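Local coordinates for gene 2 protein (Enterobacteria phage Sf6, PDB 5C12) that forms the nuclease domain of the large terminase subunit, a metal-dependent domain thought to cut viral DNA during genome packaging, at residues A[104-109]-A[129-134]; A[62-67]-A[255-260]; A[46-51]-A[98-103]. The protein carries 1 engineered substitution. All coordinates share one frame; numbering follows the deposited sequence.

Contact 1. Residues A[104-109]-A[129-134]. With MG (magnesium ion), chain B.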
# COMPACT_ATOMS: atom_id res chain seq x y z
N ASP A 104 -3.44 -5.13 8.05
CA ASP A 104 -4.60 -5.81 7.52
C ASP A 104 -5.24 -6.65 8.60
O ASP A 104 -4.66 -7.61 9.10
CB ASP A 104 -4.21 -6.67 6.32
CG ASP A 104 -5.35 -7.47 5.75
OD1 ASP A 104 -6.52 -7.23 6.09
OD2 ASP A 104 -5.07 -8.39 4.95
N GLY A 105 -6.46 -6.26 8.98
CA GLY A 105 -7.20 -6.99 9.99
C GLY A 105 -8.39 -7.74 9.45
O GLY A 105 -9.23 -8.23 10.23
N ASP A 106 -8.48 -7.88 8.13
CA ASP A 106 -9.65 -8.49 7.50
C ASP A 106 -9.60 -10.00 7.63
O ASP A 106 -10.61 -10.68 7.43
CB ASP A 106 -9.73 -8.12 6.01
CG ASP A 106 -11.08 -7.55 5.61
OD1 ASP A 106 -11.96 -7.41 6.46
OD2 ASP A 106 -11.24 -7.21 4.41
N GLY A 107 -8.44 -10.54 7.99
CA GLY A 107 -8.28 -11.97 8.09
C GLY A 107 -7.58 -12.41 9.36
O GLY A 107 -8.03 -12.11 10.47
N VAL A 108 -6.46 -13.10 9.20
CA VAL A 108 -5.75 -13.68 10.34
C VAL A 108 -5.22 -12.60 11.29
O VAL A 108 -4.91 -12.89 12.44
CB VAL A 108 -4.60 -14.60 9.89
CG1 VAL A 108 -5.14 -15.76 9.07
CG2 VAL A 108 -3.56 -13.83 9.11
N GLY A 109 -5.12 -11.37 10.81
CA GLY A 109 -4.65 -10.27 11.64
C GLY A 109 -5.71 -9.53 12.44
O GLY A 109 -5.40 -8.53 13.09
N MET A 129 -6.56 -0.39 12.08
CA MET A 129 -6.81 -1.66 11.45
C MET A 129 -7.43 -1.36 10.10
O MET A 129 -8.42 -0.65 10.01
CB MET A 129 -7.76 -2.55 12.27
CG MET A 129 -8.20 -3.79 11.48
SD MET A 129 -9.29 -4.89 12.40
CE MET A 129 -8.08 -5.38 13.51
N PHE A 130 -6.83 -1.90 9.05
CA PHE A 130 -7.34 -1.76 7.70
C PHE A 130 -8.13 -2.98 7.33
O PHE A 130 -7.65 -4.10 7.50
CB PHE A 130 -6.15 -1.59 6.75
CG PHE A 130 -6.53 -1.36 5.31
CD1 PHE A 130 -6.82 -2.42 4.48
CD2 PHE A 130 -6.56 -0.07 4.81
CE1 PHE A 130 -7.13 -2.19 3.15
CE2 PHE A 130 -6.88 0.16 3.48
CZ PHE A 130 -7.19 -0.90 2.68
N LYS A 131 -9.35 -2.77 6.83
CA LYS A 131 -10.20 -3.86 6.35
C LYS A 131 -10.63 -3.52 4.93
O LYS A 131 -11.53 -2.70 4.72
CB LYS A 131 -11.41 -4.05 7.25
CG LYS A 131 -11.06 -4.55 8.68
CD LYS A 131 -12.28 -4.56 9.60
CE LYS A 131 -13.38 -5.47 9.08
NZ LYS A 131 -12.96 -6.89 9.05
N GLY A 132 -9.99 -4.19 3.99
CA GLY A 132 -10.14 -3.92 2.58
C GLY A 132 -11.55 -4.14 2.07
O GLY A 132 -11.93 -3.58 1.05
N SER A 133 -12.30 -4.99 2.77
CA SER A 133 -13.66 -5.34 2.37
C SER A 133 -14.68 -4.29 2.77
O SER A 133 -15.82 -4.34 2.31
CB SER A 133 -14.06 -6.67 2.97
OG SER A 133 -14.04 -6.61 4.38
N GLU A 134 -14.30 -3.34 3.61
CA GLU A 134 -15.23 -2.28 4.01
C GLU A 134 -15.57 -1.38 2.83
O GLU A 134 -14.78 -1.25 1.90
CB GLU A 134 -14.63 -1.40 5.10
CG GLU A 134 -14.57 -2.06 6.46
CD GLU A 134 -13.88 -1.19 7.49
OE1 GLU A 134 -13.33 -0.13 7.13
OE2 GLU A 134 -13.90 -1.60 8.68
MG MG B . -3.79 -9.40 3.75
O HOH W 1 -7.78 -5.93 4.15
O HOH W 2 -11.56 -8.29 11.05
O HOH W 3 -3.88 -7.95 2.51
O HOH W 4 -2.75 -10.60 3.18
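Asp106 OD2 is gripped twice by Ser133: OG donates at 2.9 Å to the syn lone pair of Asp106 OD2, and the backbone N donates to that oxygen from 26° outside the carboxylate plane. The Ser133 hydroxyl reaches it because OG stands between the backbone N and the carbonyl carbon (chi1 61°). The second oxygen, Asp106 OD1, makes a salt bridge of 2.8 Å with Lys131 NZ, which arrives nearly along the C-O axis after the lysine chain bends at chi3 and chi4. With both oxygens held, rotation of the carboxylate should be restricted.

Two residues earlier, Asp104 pairs with Phe130 in a parallel beta bridge, and Gly105 N donates to Phe130 O at 2.9 Å with a nearly straight N-H...O angle of 170°. Here strand 100-104 of the RNase H-like sheet ends at the nuclease metal site. Asp104 OD2 binds magnesium at 2.0 Å, while Asp104 OD1 accepts from Asp106 N at 2.9 Å, an Asx turn that ties the metal ligand to the loop. A water links Asp104 OD1 to Gly132 N. Met129 lays CG and SD against Gly105, its CG 3.7 Å from Gly105 CA.

Contact 2. Residues A[62-67]-A[255-260]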
# COMPACT_ATOMS: atom_id res chain seq x y z
N GLY A 62 4.41 -8.77 4.74
CA GLY A 62 4.84 -7.55 4.09
C GLY A 62 4.85 -6.35 4.99
O GLY A 62 4.05 -6.26 5.95
N TYR A 63 5.76 -5.43 4.72
CA TYR A 63 5.83 -4.13 5.35
C TYR A 63 6.22 -3.08 4.34
O TYR A 63 7.05 -3.33 3.47
CB TYR A 63 6.84 -4.15 6.48
CG TYR A 63 7.14 -2.82 7.12
CD1 TYR A 63 8.05 -1.95 6.58
CD2 TYR A 63 6.49 -2.42 8.27
CE1 TYR A 63 8.33 -0.73 7.16
CE2 TYR A 63 6.75 -1.22 8.85
CZ TYR A 63 7.66 -0.37 8.31
OH TYR A 63 7.94 0.82 8.94
N ALA A 64 5.64 -1.91 4.46
CA ALA A 64 6.00 -0.79 3.60
C ALA A 64 5.97 0.48 4.42
O ALA A 64 5.17 0.59 5.35
CB ALA A 64 5.05 -0.68 2.43
N SER A 65 6.83 1.44 4.10
CA SER A 65 6.78 2.72 4.76
C SER A 65 7.11 3.83 3.78
O SER A 65 7.95 3.65 2.89
CB SER A 65 7.76 2.77 5.92
OG SER A 65 7.63 3.97 6.65
N ARG A 66 6.45 4.97 3.95
CA ARG A 66 6.76 6.15 3.17
C ARG A 66 6.84 7.37 4.05
O ARG A 66 6.18 7.44 5.11
CB ARG A 66 5.69 6.35 2.10
CG ARG A 66 4.31 6.70 2.61
CD ARG A 66 3.28 6.73 1.50
NE ARG A 66 1.91 6.94 1.98
CZ ARG A 66 1.27 8.10 2.03
NH1 ARG A 66 1.85 9.23 1.63
NH2 ARG A 66 0.02 8.13 2.44
N HIS A 67 7.60 8.35 3.60
CA HIS A 67 7.64 9.67 4.19
C HIS A 67 6.99 10.55 3.15
O HIS A 67 7.56 10.78 2.09
CB HIS A 67 9.08 10.08 4.48
CG HIS A 67 9.22 11.48 5.00
ND1 HIS A 67 10.44 12.11 5.14
CD2 HIS A 67 8.29 12.38 5.40
CE1 HIS A 67 10.26 13.33 5.60
NE2 HIS A 67 8.97 13.51 5.78
N MET A 255 -0.10 -0.56 -0.58
CA MET A 255 -1.45 -0.07 -0.80
C MET A 255 -2.04 0.49 0.49
O MET A 255 -2.66 1.59 0.50
CB MET A 255 -2.32 -1.21 -1.36
CG MET A 255 -3.81 -0.84 -1.47
SD MET A 255 -4.78 -1.11 0.01
CE MET A 255 -4.80 -2.88 -0.00
N MET A 256 -1.90 -0.24 1.59
CA MET A 256 -2.49 0.23 2.84
C MET A 256 -1.89 1.54 3.32
O MET A 256 -2.56 2.37 3.93
CB MET A 256 -2.41 -0.86 3.92
CG MET A 256 -3.32 -2.03 3.59
SD MET A 256 -3.34 -3.32 4.87
CE MET A 256 -1.74 -4.06 4.60
N CYS A 257 -0.61 1.73 3.04
CA CYS A 257 0.09 2.99 3.32
C CYS A 257 -0.49 4.21 2.64
O CYS A 257 -0.15 5.33 3.01
CB CYS A 257 1.53 2.89 2.84
SG CYS A 257 2.51 2.05 3.98
N MET A 258 -1.30 4.01 1.60
CA MET A 258 -1.92 5.10 0.90
C MET A 258 -2.97 5.78 1.72
O MET A 258 -3.33 6.90 1.44
CB MET A 258 -2.57 4.63 -0.41
CG MET A 258 -1.59 3.98 -1.38
SD MET A 258 -0.41 5.17 -2.07
CE MET A 258 1.03 4.90 -1.05
N HIS A 259 -3.44 5.10 2.77
CA HIS A 259 -4.46 5.70 3.60
C HIS A 259 -3.74 6.31 4.78
O HIS A 259 -3.10 5.58 5.55
CB HIS A 259 -5.45 4.64 4.04
CG HIS A 259 -6.54 5.15 4.92
ND1 HIS A 259 -7.12 6.39 4.75
CD2 HIS A 259 -7.14 4.60 6.00
CE1 HIS A 259 -8.04 6.57 5.67
NE2 HIS A 259 -8.08 5.50 6.45
N CYS A 260 -3.78 7.63 4.89
CA CYS A 260 -3.27 8.29 6.09
C CYS A 260 -4.44 8.62 7.01
O CYS A 260 -5.22 9.54 6.75
CB CYS A 260 -2.49 9.56 5.75
SG CYS A 260 -1.51 10.16 7.14
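Arg66 reaches out from strand 61-67 to the backbone carbonyl of Cys257 and grips it side-on, through NE and NH2. Arg66 NE lies 2.8 Å from Cys257 O, and Arg66 NH2 lies 2.9 Å from that same oxygen. The acceptor sits in the guanidinium plane for both bonds, yet the donors approach the carbonyl differently: NH2 is in the carbonyl plane, whereas NE stands 52° out of it. Neither bond is straight, with N-H...O angles of 151° for NE and 143° for NH2, as expected when one oxygen is shared by two diverging N-H groups. The arginine chain runs extended from CG to NE, which carries the charged end across to the turn. The remaining nitrogen, NH1, bonds to Gly68 O.

Cys257, the second major contributor, points its CB toward the strand. Its SG approaches Ala64 O at 3.3 Å and packs on the Ala64 methyl, Ala64 CB lying 4.0 Å from Cys257 SG. The thiol and the carbonyl of one residue thus meet Ala64 and Arg66, two residues apart on the strand, whose CB atoms both point to the turn.

Met258 starts away from the strand, but bends at chi2 and chi3 bring its methyl back beside the arginine, CE lying 3.8 Å from Arg66 NE.

Helix 249-256, which carries the metal ligand Asp252, runs into a type I turn from Met256 to His259. The contact therefore fastens this region to one face of the central sheet. Ala50 of strand 47-52 also touches Cys257, and Arg179 of helix 168-189 packs against both Arg66 and Met258, while Tyr63 faces helix 82-95 on the other side of the sheet.

Contact 3. Residues A[46-51]-A[98-103]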
# COMPACT_ATOMS: atom_id res chain seq x y z
N ALA A 46 3.78 13.19 6.76
CA ALA A 46 3.88 12.19 7.80
C ALA A 46 4.63 10.96 7.31
O ALA A 46 4.76 10.72 6.08
CB ALA A 46 2.49 11.80 8.27
N VAL A 47 5.13 10.17 8.25
CA VAL A 47 5.63 8.85 7.93
C VAL A 47 4.51 7.85 8.20
O VAL A 47 3.96 7.81 9.30
CB VAL A 47 6.89 8.50 8.71
CG1 VAL A 47 7.31 7.06 8.43
CG2 VAL A 47 8.02 9.46 8.34
N VAL A 48 4.16 7.09 7.17
CA VAL A 48 3.10 6.10 7.20
C VAL A 48 3.66 4.73 6.89
O VAL A 48 4.31 4.53 5.86
CB VAL A 48 1.96 6.42 6.21
CG1 VAL A 48 0.78 5.45 6.42
CG2 VAL A 48 1.49 7.86 6.34
N SER A 49 3.36 3.76 7.74
CA SER A 49 3.86 2.40 7.62
C SER A 49 2.68 1.46 7.66
O SER A 49 1.67 1.74 8.32
CB SER A 49 4.79 2.04 8.78
OG SER A 49 5.98 2.81 8.78
N ALA A 50 2.78 0.33 6.98
CA ALA A 50 1.71 -0.65 7.00
C ALA A 50 2.25 -2.06 6.89
O ALA A 50 3.33 -2.31 6.35
CB ALA A 50 0.66 -0.37 5.90
N HIS A 51 1.48 -3.00 7.44
CA HIS A 51 1.86 -4.39 7.57
C HIS A 51 0.79 -5.31 7.05
O HIS A 51 -0.39 -5.20 7.42
CB HIS A 51 2.11 -4.69 9.05
CG HIS A 51 2.32 -6.14 9.39
ND1 HIS A 51 3.22 -6.95 8.73
CD2 HIS A 51 1.78 -6.90 10.38
CE1 HIS A 51 3.20 -8.16 9.27
NE2 HIS A 51 2.34 -8.15 10.28
N ALA A 98 7.62 6.17 12.22
CA ALA A 98 6.25 6.27 11.78
C ALA A 98 5.41 7.16 12.67
O ALA A 98 5.53 7.12 13.89
CB ALA A 98 5.60 4.89 11.66
N ASP A 99 4.54 7.93 12.04
CA ASP A 99 3.48 8.66 12.72
C ASP A 99 2.22 7.82 12.76
O ASP A 99 1.43 7.92 13.68
CB ASP A 99 3.21 9.99 12.00
CG ASP A 99 4.42 10.89 12.02
OD1 ASP A 99 4.85 11.30 13.11
OD2 ASP A 99 4.97 11.20 10.94
N HIS A 100 2.03 6.99 11.74
CA HIS A 100 0.83 6.18 11.58
C HIS A 100 1.22 4.80 11.10
O HIS A 100 2.02 4.66 10.19
CB HIS A 100 -0.09 6.82 10.55
CG HIS A 100 -0.42 8.25 10.84
ND1 HIS A 100 -1.28 8.63 11.84
CD2 HIS A 100 0.00 9.40 10.25
CE1 HIS A 100 -1.38 9.94 11.86
NE2 HIS A 100 -0.61 10.44 10.90
N TYR A 101 0.61 3.79 11.69
CA TYR A 101 0.81 2.40 11.32
C TYR A 101 -0.54 1.78 11.04
O TYR A 101 -1.47 1.97 11.83
CB TYR A 101 1.45 1.66 12.46
CG TYR A 101 1.56 0.18 12.34
CD1 TYR A 101 0.62 -0.66 12.89
CD2 TYR A 101 2.68 -0.41 11.74
CE1 TYR A 101 0.74 -2.02 12.82
CE2 TYR A 101 2.81 -1.77 11.67
CZ TYR A 101 1.83 -2.58 12.21
OH TYR A 101 1.93 -3.95 12.20
N LEU A 102 -0.63 1.06 9.93
CA LEU A 102 -1.82 0.29 9.59
C LEU A 102 -1.47 -1.18 9.43
O LEU A 102 -0.32 -1.52 9.14
CB LEU A 102 -2.46 0.79 8.30
CG LEU A 102 -2.82 2.28 8.26
CD1 LEU A 102 -1.66 3.06 7.65
CD2 LEU A 102 -4.09 2.51 7.45
N TRP A 103 -2.45 -2.05 9.63
CA TRP A 103 -2.24 -3.45 9.30
C TRP A 103 -3.54 -4.06 8.83
O TRP A 103 -4.62 -3.58 9.19
CB TRP A 103 -1.67 -4.23 10.49
CG TRP A 103 -2.70 -4.69 11.49
CD1 TRP A 103 -3.24 -5.93 11.57
CD2 TRP A 103 -3.30 -3.91 12.54
NE1 TRP A 103 -4.15 -5.99 12.60
CE2 TRP A 103 -4.21 -4.75 13.20
CE3 TRP A 103 -3.18 -2.59 12.96
CZ2 TRP A 103 -4.98 -4.32 14.27
CZ3 TRP A 103 -3.96 -2.15 14.00
CH2 TRP A 103 -4.84 -3.02 14.66
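Ala98 opens the contact with its CA against a methyl of Val47, CG1 to CA 3.6 Å. Asp99 follows with two bonds. Its carboxylate takes the Val47 N-H at 2.9 Å from OD2 to N, through the anti lone pair and almost straight at 172°, and its own N donates to Val47 O. His100 N shares that carbonyl and begins the parallel pairing of strands 100-104 and 47-52, both inner strands of the mixed sheet, their short axes 20° apart. His100 O then receives Ser49 N at 2.9 Å. Tyr101 has CG anti to N (chi1 172°), which lays its ring beside His51, pointing the same way, with OH 3.2 Å from His51 CB. Leu102 N donates to Ser49 O and Leu102 O accepts from His51 N; on the face shared with Val48 and Ala50, its CD1 meets Val48 CG1 at 3.6 Å. Trp103 turns its indole away from His51, where NE1 hydrogen-bonds Gly109 O, leaving CB against CB at 4.1 Å. The chemistry implies a join fixed in register by backbone bonds, with the Asp99 carboxylate adding a bond to Val47 N at its start; it sets the strands delivering Asp52 and Asp104 side by side.

Overall arrangement
All three contacts reach the same mixed sheet. Contacts 2 and 3 are buried, contact 2 nearest the chain centre; their own centres are about 6 Å apart, and they are linked through neighbouring strands, 61-67 of contact 2 and 47-52 of contact 3: Arg66 N bonds to Val48 O, and Tyr63 OH to Ser49 OG. Contact 1, farther out and partly open, continues strand 100-104 of contact 3 beyond Trp103, whose O meets Phe130 N. Contact 3 is mostly main-chain pairing, contact 2 joins sheet to helix end through a buried arginine, and contact 1 is held by a carboxylate with a lysine and a serine, by a backbone bond and by bridging waters, and magnesium sits on its Asp104. Met255 and Met256 pack on Phe130.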